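Local coordinates for protein myosin-17 (Arabidopsis thaliana, PDB 7KFL) that probably moves organelles or other cargo along actin in plant cells, this part being the cargo-binding globular tail of a class XI myosin, at residues A[14-19]-A[54-59]; A[24-29]-A[136-141]; A[38-41]-A[45-48]. One frame throughout, in Å; residues are numbered along the deposited sequence.

Contact 1. Residues A[14-19]-A[54-59]; sequences LLVKCI and FDRIIQ
V16 packs against one face of the R56 guanidinium, a good example of an aliphatic group lying on the flat face of a charged one. V16 CG2 lies 3.5 Å from the guanidinium plane, offset toward the rim, and comes within 3.7 Å of R56 NH2; CG1 follows at 3.9 Å from the same NH2. The two side chains cross at about a right angle. Bends at chi2 and chi3 (56° for the latter) fold the arginine chain so that it turns its flat face to the valine. CG2 also reaches R56 CB at 4.0 Å, so methyl and chain are in touch at both ends of the arginine. The charge itself is met by D13, three residues before V16, whose OD1 makes a salt bridge with R56 NH1.

Purely apolar touches make up the rest and are looser. L15 CD2 stands 4.5 Å from I57 CD1, while I19 CD1 approaches the same isoleucine at its CA, 4.4 Å away. No hydrogen bond links the two segments.

Between these segments the axes come within 10.1 Å and run nearly parallel, at 23°. I36 of helix 31-43 touches both I19 and I57, and C39 touches L15. Two parallel helices with a third packed against their shared apolar side are characteristic of the helical bundles from which this globular tail is built.

Contact 2. Residues A[24-29]-A[136-141]; sequences GYNGDK and GLTKLD
T138 inserts its short branched side chain beside a tight hairpin turn, meeting the two residues, N26 and K29, that stand at the turn's ends. The polar part of the contact is slight. T138 OG1 gives a weak hydrogen bond to N26 OD1, at 3.3 Å. A chi1 of 57° places this hydroxyl between the threonine's own N and C, on the side from which the amide oxygen can be reached.

Van der Waals contact does more of the work. T138 CG2 packs on N26 CB at 3.6 Å and on K29 CB at 3.8 Å, so one methyl spans both ends of the turn. Further along the lysine, CD passes 4.0 Å from T138 CB before the chain leads away from the loop. Replacing T138 with a glycine would probably leave a gap against N26 CB and K29 CB and the N26 carboxamide without its hydroxyl partner, freer to turn.

Backbone bonds within the hairpin hold N26 and K29 side by side. N26 to K29 form a type II' turn whose own bond, from K29 N to N26 O, is weak; N26 N to K29 O, at 3.2 Å, is the second bond of this hairpin pair. G27 takes the second position of the turn, where phi is positive (70°), a place that suits a residue without a side chain.

In the fold, the hairpin of strands 25-26 and 29-30 leads straight into helix 31-43, and the loop carrying T138 runs alongside that helix. V31 touches both N26 and L137, and C34 touches T138. On the flanks, Y25 and L140 reach S79 and L87 of helix 71-89, so this exposed contact sits where a two-stranded hairpin, a long loop and two helices come together.

Contact 3. Residues A[38-41]-A[45-48]; sequences KCLL and SFEV
L40 and F46 meet at about a right angle, the leucine standing over one face of the phenylalanine ring, and the L40 side chain can be followed outward from the backbone. CB makes the first touch: it lies 3.8 Å from F46 CZ and forms a CH-pi contact, 4.2 Å from the ring centroid and 25° off the normal, offset toward the rim. At CG the chain divides. With chi1 at -62°, CG is anti to the leucine's carbonyl carbon, and its two methyls part company: CD1 continues along the ring, 3.9 Å from F46 CE1, while CD2 turns to S45 and rests 3.7 Å from its CB. One leucine thus covers two consecutive residues of the chain segment that follows its helix. Beyond these, V53 and F54 of helix 53-65 also touch it.

L41 reaches the same ring from another direction. Its CD1 comes to the edge, near the ring plane, 4.1 Å from F46 CE2, so the face and the edge of F46 are met by neighbouring leucines, which probably limits how far the ring can tilt.

A single hydrogen bond joins the backbones. S45 N donates to L40 O at 2.8 Å, with an N-H...O angle of 155°, and lies in the carbonyl plane. The donor comes five residues after the acceptor, one more than in a regular alpha-helical bond.

Chemically, then, the contact is a short polar link beside apolar packing. The bond provides for a carbonyl near the C-terminal end of helix 31-43 and for the amide of S45, both in a largely buried setting, while leucine methyls and ring carbons pack next to it without asking for any polar partner.

How the contacts relate
Helix 31-43 connects all three contacts. Contact 3 lies at its C-terminal end, and both contact 1, whose centre is 13 Å away, and contact 2, at 19 Å, touch that region. F54 of contact 1 brings its CZ to 3.3 Å from S45 O and its CE1 to 3.7 Å from L40 CD1. K38, on the same helix, reaches the loop of contact 2: its NZ probably hydrogen-bonds both K139 O, at 2.6 Å, and L137 O, at 2.7 Å, gripping that loop. Contacts 1 and 2 do not touch, their nearest atoms being about 8 Å apart. Contact 3 is nested along the chain within the loops closed by both others.

Contact 1. Residues A[14-19]-A[54-59]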
loop_
_atom_site.group_PDB
_atom_site.type_symbol
_atom_site.label_atom_id
_atom_site.label_comp_id
_atom_site.label_asym_id
_atom_site.label_seq_id
_atom_site.Cartn_x
_atom_site.Cartn_y
_atom_site.Cartn_z
ATOM N N LEU A 14 -3.160 29.524 18.526
ATOM C CA LEU A 14 -2.692 28.673 19.654
ATOM C C LEU A 14 -2.685 27.197 19.233
ATOM O O LEU A 14 -1.644 26.545 19.427
ATOM C CB LEU A 14 -3.600 28.896 20.870
ATOM C CG LEU A 14 -2.970 29.627 22.056
ATOM C CD1 LEU A 14 -1.858 28.798 22.682
ATOM C CD2 LEU A 14 -2.458 31.003 21.652
ATOM N N LEU A 15 -3.802 26.696 18.693
ATOM C CA LEU A 15 -3.974 25.275 18.281
ATOM C C LEU A 15 -2.935 24.930 17.208
ATOM O O LEU A 15 -2.291 23.876 17.341
ATOM C CB LEU A 15 -5.400 25.048 17.764
ATOM C CG LEU A 15 -5.767 23.599 17.437
ATOM C CD1 LEU A 15 -5.630 22.703 18.660
ATOM C CD2 LEU A 15 -7.177 23.508 16.877
ATOM N N VAL A 16 -2.777 25.796 16.200
ATOM C CA VAL A 16 -1.795 25.635 15.084
ATOM C C VAL A 16 -0.402 25.401 15.679
ATOM O O VAL A 16 0.309 24.512 15.171
ATOM C CB VAL A 16 -1.806 26.846 14.128
ATOM C CG1 VAL A 16 -0.564 26.900 13.245
ATOM C CG2 VAL A 16 -3.064 26.871 13.272
ATOM N N LYS A 17 -0.035 26.163 16.714
ATOM C CA LYS A 17 1.305 26.111 17.358
ATOM C C LYS A 17 1.463 24.799 18.137
ATOM O O LYS A 17 2.594 24.279 18.169
ATOM C CB LYS A 17 1.519 27.337 18.251
ATOM C CG LYS A 17 2.960 27.601 18.680
ATOM C CD LYS A 17 3.994 27.563 17.558
ATOM C CE LYS A 17 3.534 28.171 16.244
ATOM N NZ LYS A 17 4.572 28.048 15.193
ATOM N N CYS A 18 0.378 24.278 18.720
ATOM C CA CYS A 18 0.356 22.995 19.473
ATOM C C CYS A 18 0.495 21.807 18.511
ATOM O O CYS A 18 1.318 20.914 18.798
ATOM C CB CYS A 18 -0.917 22.860 20.298
ATOM S SG CYS A 18 -1.015 24.066 21.647
ATOM N N ILE A 19 -0.275 21.793 17.417
ATOM C CA ILE A 19 -0.332 20.654 16.448
ATOM C C ILE A 19 0.818 20.764 15.434
ATOM O O ILE A 19 1.006 19.799 14.671
ATOM C CB ILE A 19 -1.714 20.552 15.766
ATOM C CG1 ILE A 19 -2.048 21.770 14.901
ATOM C CG2 ILE A 19 -2.794 20.289 16.804
ATOM C CD1 ILE A 19 -3.161 21.529 13.907
ATOM N N PHE A 54 -10.873 25.213 10.567
ATOM C CA PHE A 54 -10.766 23.982 9.739
ATOM C C PHE A 54 -9.694 24.178 8.660
ATOM O O PHE A 54 -8.835 23.294 8.512
ATOM C CB PHE A 54 -12.123 23.630 9.129
ATOM C CG PHE A 54 -13.194 23.318 10.141
ATOM C CD1 PHE A 54 -13.068 22.236 10.996
ATOM C CD2 PHE A 54 -14.330 24.106 10.241
ATOM C CE1 PHE A 54 -14.052 21.949 11.928
ATOM C CE2 PHE A 54 -15.314 23.818 11.174
ATOM C CZ PHE A 54 -15.173 22.740 12.016
ATOM N N ASP A 55 -9.748 25.301 7.939
ATOM C CA ASP A 55 -8.759 25.680 6.892
ATOM C C ASP A 55 -7.344 25.627 7.478
ATOM O O ASP A 55 -6.441 25.100 6.798
ATOM C CB ASP A 55 -9.037 27.076 6.324
ATOM C CG ASP A 55 -10.119 27.118 5.259
ATOM O OD1 ASP A 55 -10.531 26.036 4.791
ATOM O OD2 ASP A 55 -10.534 28.236 4.900
ATOM N N ARG A 56 -7.168 26.143 8.695
ATOM C CA ARG A 56 -5.843 26.325 9.344
ATOM C C ARG A 56 -5.288 24.970 9.791
ATOM O O ARG A 56 -4.058 24.784 9.688
ATOM C CB ARG A 56 -5.968 27.318 10.502
ATOM C CG ARG A 56 -6.320 28.725 10.041
ATOM C CD ARG A 56 -5.695 29.807 10.893
ATOM N NE ARG A 56 -4.246 29.679 10.975
ATOM C CZ ARG A 56 -3.471 30.373 11.801
ATOM N NH1 ARG A 56 -4.002 31.261 12.626
ATOM N NH2 ARG A 56 -2.164 30.178 11.800
ATOM N N ILE A 57 -6.151 24.067 10.267
ATOM C CA ILE A 57 -5.796 22.643 10.546
ATOM C C ILE A 57 -5.265 22.024 9.246
ATOM O O ILE A 57 -4.153 21.462 9.273
ATOM C CB ILE A 57 -6.997 21.854 11.112
ATOM C CG1 ILE A 57 -7.343 22.296 12.537
ATOM C CG2 ILE A 57 -6.743 20.353 11.043
ATOM C CD1 ILE A 57 -8.670 21.774 13.042
ATOM N N ILE A 58 -6.031 22.135 8.155
ATOM C CA ILE A 58 -5.703 21.531 6.828
ATOM C C ILE A 58 -4.367 22.106 6.339
ATOM O O ILE A 58 -3.509 21.308 5.909
ATOM C CB ILE A 58 -6.845 21.760 5.815
ATOM C CG1 ILE A 58 -8.115 20.997 6.207
ATOM C CG2 ILE A 58 -6.404 21.418 4.398
ATOM C CD1 ILE A 58 -7.997 19.490 6.129
ATOM N N GLN A 59 -4.199 23.431 6.410
ATOM C CA GLN A 59 -2.973 24.151 5.969
ATOM C C GLN A 59 -1.760 23.636 6.754
ATOM O O GLN A 59 -0.694 23.445 6.137
ATOM C CB GLN A 59 -3.144 25.660 6.150
ATOM C CG GLN A 59 -4.037 26.296 5.092
ATOM C CD GLN A 59 -4.529 27.670 5.483
ATOM O OE1 GLN A 59 -4.125 28.232 6.501
ATOM N NE2 GLN A 59 -5.412 28.225 4.668
#

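Contact 2. Residues A[24-29]-A[136-141]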
loop_
_atom_site.group_PDB
_atom_site.type_symbol
_atom_site.label_atom_id
_atom_site.label_comp_id
_atom_site.label_asym_id
_atom_site.label_seq_id
_atom_site.Cartn_x
_atom_site.Cartn_y
_atom_site.Cartn_z
ATOM N N GLY A 24 3.269 13.497 19.998
ATOM C CA GLY A 24 3.480 12.050 20.179
ATOM C C GLY A 24 2.173 11.315 20.419
ATOM O O GLY A 24 1.174 11.662 19.764
ATOM N N TYR A 25 2.177 10.340 21.331
ATOM C CA TYR A 25 1.058 9.389 21.567
ATOM C C TYR A 25 0.868 9.194 23.073
ATOM O O TYR A 25 1.836 9.375 23.833
ATOM C CB TYR A 25 1.328 8.073 20.832
ATOM C CG TYR A 25 1.502 8.256 19.346
ATOM C CD1 TYR A 25 2.738 8.570 18.801
ATOM C CD2 TYR A 25 0.417 8.180 18.490
ATOM C CE1 TYR A 25 2.893 8.781 17.440
ATOM C CE2 TYR A 25 0.555 8.385 17.128
ATOM C CZ TYR A 25 1.796 8.687 16.601
ATOM O OH TYR A 25 1.931 8.886 15.260
ATOM N N ASN A 26 -0.356 8.853 23.479
ATOM C CA ASN A 26 -0.733 8.574 24.890
ATOM C C ASN A 26 -1.579 7.299 24.905
ATOM O O ASN A 26 -2.681 7.316 24.335
ATOM C CB ASN A 26 -1.450 9.766 25.528
ATOM C CG ASN A 26 -1.605 9.622 27.027
ATOM O OD1 ASN A 26 -2.377 8.791 27.498
ATOM N ND2 ASN A 26 -0.876 10.427 27.784
ATOM N N GLY A 27 -1.071 6.239 25.534
ATOM C CA GLY A 27 -1.536 4.860 25.303
ATOM C C GLY A 27 -1.116 4.409 23.917
ATOM O O GLY A 27 0.104 4.314 23.678
ATOM N N ASP A 28 -2.081 4.184 23.023
ATOM C CA ASP A 28 -1.838 3.849 21.594
ATOM C C ASP A 28 -2.600 4.843 20.706
ATOM O O ASP A 28 -2.865 4.498 19.535
ATOM C CB ASP A 28 -2.225 2.394 21.301
ATOM C CG ASP A 28 -3.698 2.076 21.510
ATOM O OD1 ASP A 28 -4.304 2.663 22.435
ATOM O OD2 ASP A 28 -4.230 1.241 20.748
ATOM N N LYS A 29 -2.908 6.036 21.233
ATOM C CA LYS A 29 -3.834 7.020 20.607
ATOM C C LYS A 29 -3.060 8.271 20.195
ATOM O O LYS A 29 -2.265 8.793 20.974
ATOM C CB LYS A 29 -4.978 7.345 21.572
ATOM C CG LYS A 29 -5.486 6.159 22.382
ATOM C CD LYS A 29 -6.841 6.384 23.026
ATOM C CE LYS A 29 -7.277 5.241 23.920
ATOM N NZ LYS A 29 -8.135 4.272 23.197
ATOM N N GLY A 136 -7.300 13.724 30.970
ATOM C CA GLY A 136 -6.297 13.182 30.030
ATOM C C GLY A 136 -6.678 13.480 28.591
ATOM O O GLY A 136 -7.874 13.351 28.263
ATOM N N LEU A 137 -5.696 13.854 27.766
ATOM C CA LEU A 137 -5.888 14.369 26.381
ATOM C C LEU A 137 -6.606 13.325 25.518
ATOM O O LEU A 137 -7.498 13.725 24.747
ATOM C CB LEU A 137 -4.523 14.737 25.785
ATOM C CG LEU A 137 -3.991 16.129 26.127
ATOM C CD1 LEU A 137 -4.327 16.534 27.556
ATOM C CD2 LEU A 137 -2.489 16.201 25.901
ATOM N N THR A 138 -6.246 12.046 25.652
ATOM C CA THR A 138 -6.750 10.933 24.802
ATOM C C THR A 138 -7.991 10.286 25.435
ATOM O O THR A 138 -8.642 9.482 24.738
ATOM C CB THR A 138 -5.634 9.919 24.524
ATOM O OG1 THR A 138 -5.132 9.456 25.778
ATOM C CG2 THR A 138 -4.516 10.512 23.696
ATOM N N LYS A 139 -8.305 10.617 26.693
ATOM C CA LYS A 139 -9.580 10.237 27.364
ATOM C C LYS A 139 -10.648 11.266 26.981
ATOM O O LYS A 139 -10.546 12.413 27.456
ATOM C CB LYS A 139 -9.409 10.175 28.887
ATOM C CG LYS A 139 -10.696 9.982 29.684
ATOM C CD LYS A 139 -11.572 8.848 29.183
ATOM C CE LYS A 139 -12.790 8.605 30.050
ATOM N NZ LYS A 139 -13.839 7.856 29.319
ATOM N N LEU A 140 -11.637 10.867 26.173
ATOM C CA LEU A 140 -12.663 11.785 25.606
ATOM C C LEU A 140 -14.061 11.349 26.061
ATOM O O LEU A 140 -14.339 10.131 26.056
ATOM C CB LEU A 140 -12.548 11.839 24.075
ATOM C CG LEU A 140 -11.832 10.676 23.384
ATOM C CD1 LEU A 140 -12.770 9.497 23.176
ATOM C CD2 LEU A 140 -11.243 11.124 22.055
ATOM N N ASP A 141 -14.889 12.324 26.458
ATOM C CA ASP A 141 -16.316 12.143 26.841
ATOM C C ASP A 141 -17.013 11.355 25.729
ATOM O O ASP A 141 -16.840 11.731 24.550
ATOM C CB ASP A 141 -16.996 13.494 27.088
ATOM C CG ASP A 141 -18.441 13.395 27.552
ATOM O OD1 ASP A 141 -18.731 12.510 28.385
ATOM O OD2 ASP A 141 -19.265 14.204 27.080
#

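Contact 3. Residues A[38-41]-A[45-48]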
loop_
_atom_site.group_PDB
_atom_site.type_symbol
_atom_site.label_atom_id
_atom_site.label_comp_id
_atom_site.label_asym_id
_atom_site.label_seq_id
_atom_site.Cartn_x
_atom_site.Cartn_y
_atom_site.Cartn_z
ATOM N N LYS A 38 -11.284 18.036 20.576
ATOM C CA LYS A 38 -11.809 18.568 21.864
ATOM C C LYS A 38 -11.982 20.089 21.782
ATOM O O LYS A 38 -13.039 20.577 22.228
ATOM C CB LYS A 38 -10.892 18.161 23.018
ATOM C CG LYS A 38 -10.999 16.695 23.402
ATOM C CD LYS A 38 -10.306 16.354 24.692
ATOM C CE LYS A 38 -10.645 14.960 25.170
ATOM N NZ LYS A 38 -9.687 14.500 26.198
ATOM N N CYS A 39 -10.990 20.806 21.245
ATOM C CA CYS A 39 -11.057 22.270 20.978
ATOM C C CYS A 39 -12.306 22.589 20.147
ATOM O O CYS A 39 -13.080 23.478 20.559
ATOM C CB CYS A 39 -9.815 22.764 20.244
ATOM S SG CYS A 39 -8.319 22.718 21.262
ATOM N N LEU A 40 -12.494 21.880 19.031
ATOM C CA LEU A 40 -13.629 22.080 18.092
ATOM C C LEU A 40 -14.946 21.772 18.815
ATOM O O LEU A 40 -15.951 22.460 18.530
ATOM C CB LEU A 40 -13.447 21.178 16.864
ATOM C CG LEU A 40 -12.203 21.439 16.010
ATOM C CD1 LEU A 40 -12.187 20.517 14.802
ATOM C CD2 LEU A 40 -12.115 22.893 15.568
ATOM N N LEU A 41 -14.934 20.782 19.712
ATOM C CA LEU A 41 -16.113 20.373 20.525
ATOM C C LEU A 41 -16.372 21.440 21.598
ATOM O O LEU A 41 -17.551 21.799 21.803
ATOM C CB LEU A 41 -15.843 18.997 21.142
ATOM C CG LEU A 41 -17.076 18.135 21.415
ATOM C CD1 LEU A 41 -17.774 17.746 20.119
ATOM C CD2 LEU A 41 -16.696 16.891 22.202
ATOM N N SER A 45 -17.256 24.464 17.115
ATOM C CA SER A 45 -16.791 24.851 15.756
ATOM C C SER A 45 -17.508 24.022 14.684
ATOM O O SER A 45 -17.515 24.452 13.514
ATOM C CB SER A 45 -15.296 24.710 15.632
ATOM O OG SER A 45 -14.629 25.662 16.444
ATOM N N PHE A 46 -18.077 22.875 15.062
ATOM C CA PHE A 46 -18.878 22.006 14.162
ATOM C C PHE A 46 -20.234 22.666 13.879
ATOM O O PHE A 46 -20.865 22.295 12.874
ATOM C CB PHE A 46 -19.050 20.605 14.760
ATOM C CG PHE A 46 -17.772 19.822 14.947
ATOM C CD1 PHE A 46 -16.844 19.708 13.921
ATOM C CD2 PHE A 46 -17.503 19.179 16.146
ATOM C CE1 PHE A 46 -15.675 18.982 14.095
ATOM C CE2 PHE A 46 -16.334 18.453 16.318
ATOM C CZ PHE A 46 -15.422 18.355 15.293
ATOM N N GLU A 47 -20.655 23.621 14.720
ATOM C CA GLU A 47 -22.016 24.225 14.695
ATOM C C GLU A 47 -21.988 25.681 14.200
ATOM O O GLU A 47 -23.086 26.251 14.056
ATOM C CB GLU A 47 -22.644 24.136 16.087
ATOM C CG GLU A 47 -23.106 22.737 16.447
ATOM C CD GLU A 47 -23.436 22.537 17.917
ATOM O OE1 GLU A 47 -22.497 22.567 18.745
ATOM O OE2 GLU A 47 -24.632 22.360 18.231
ATOM N N VAL A 48 -20.811 26.266 13.942
ATOM C CA VAL A 48 -20.690 27.656 13.401
ATOM C C VAL A 48 -20.859 27.613 11.878
ATOM O O VAL A 48 -20.376 26.652 11.252
ATOM C CB VAL A 48 -19.368 28.343 13.797
ATOM C CG1 VAL A 48 -19.194 28.385 15.304
ATOM C CG2 VAL A 48 -18.152 27.712 13.137
#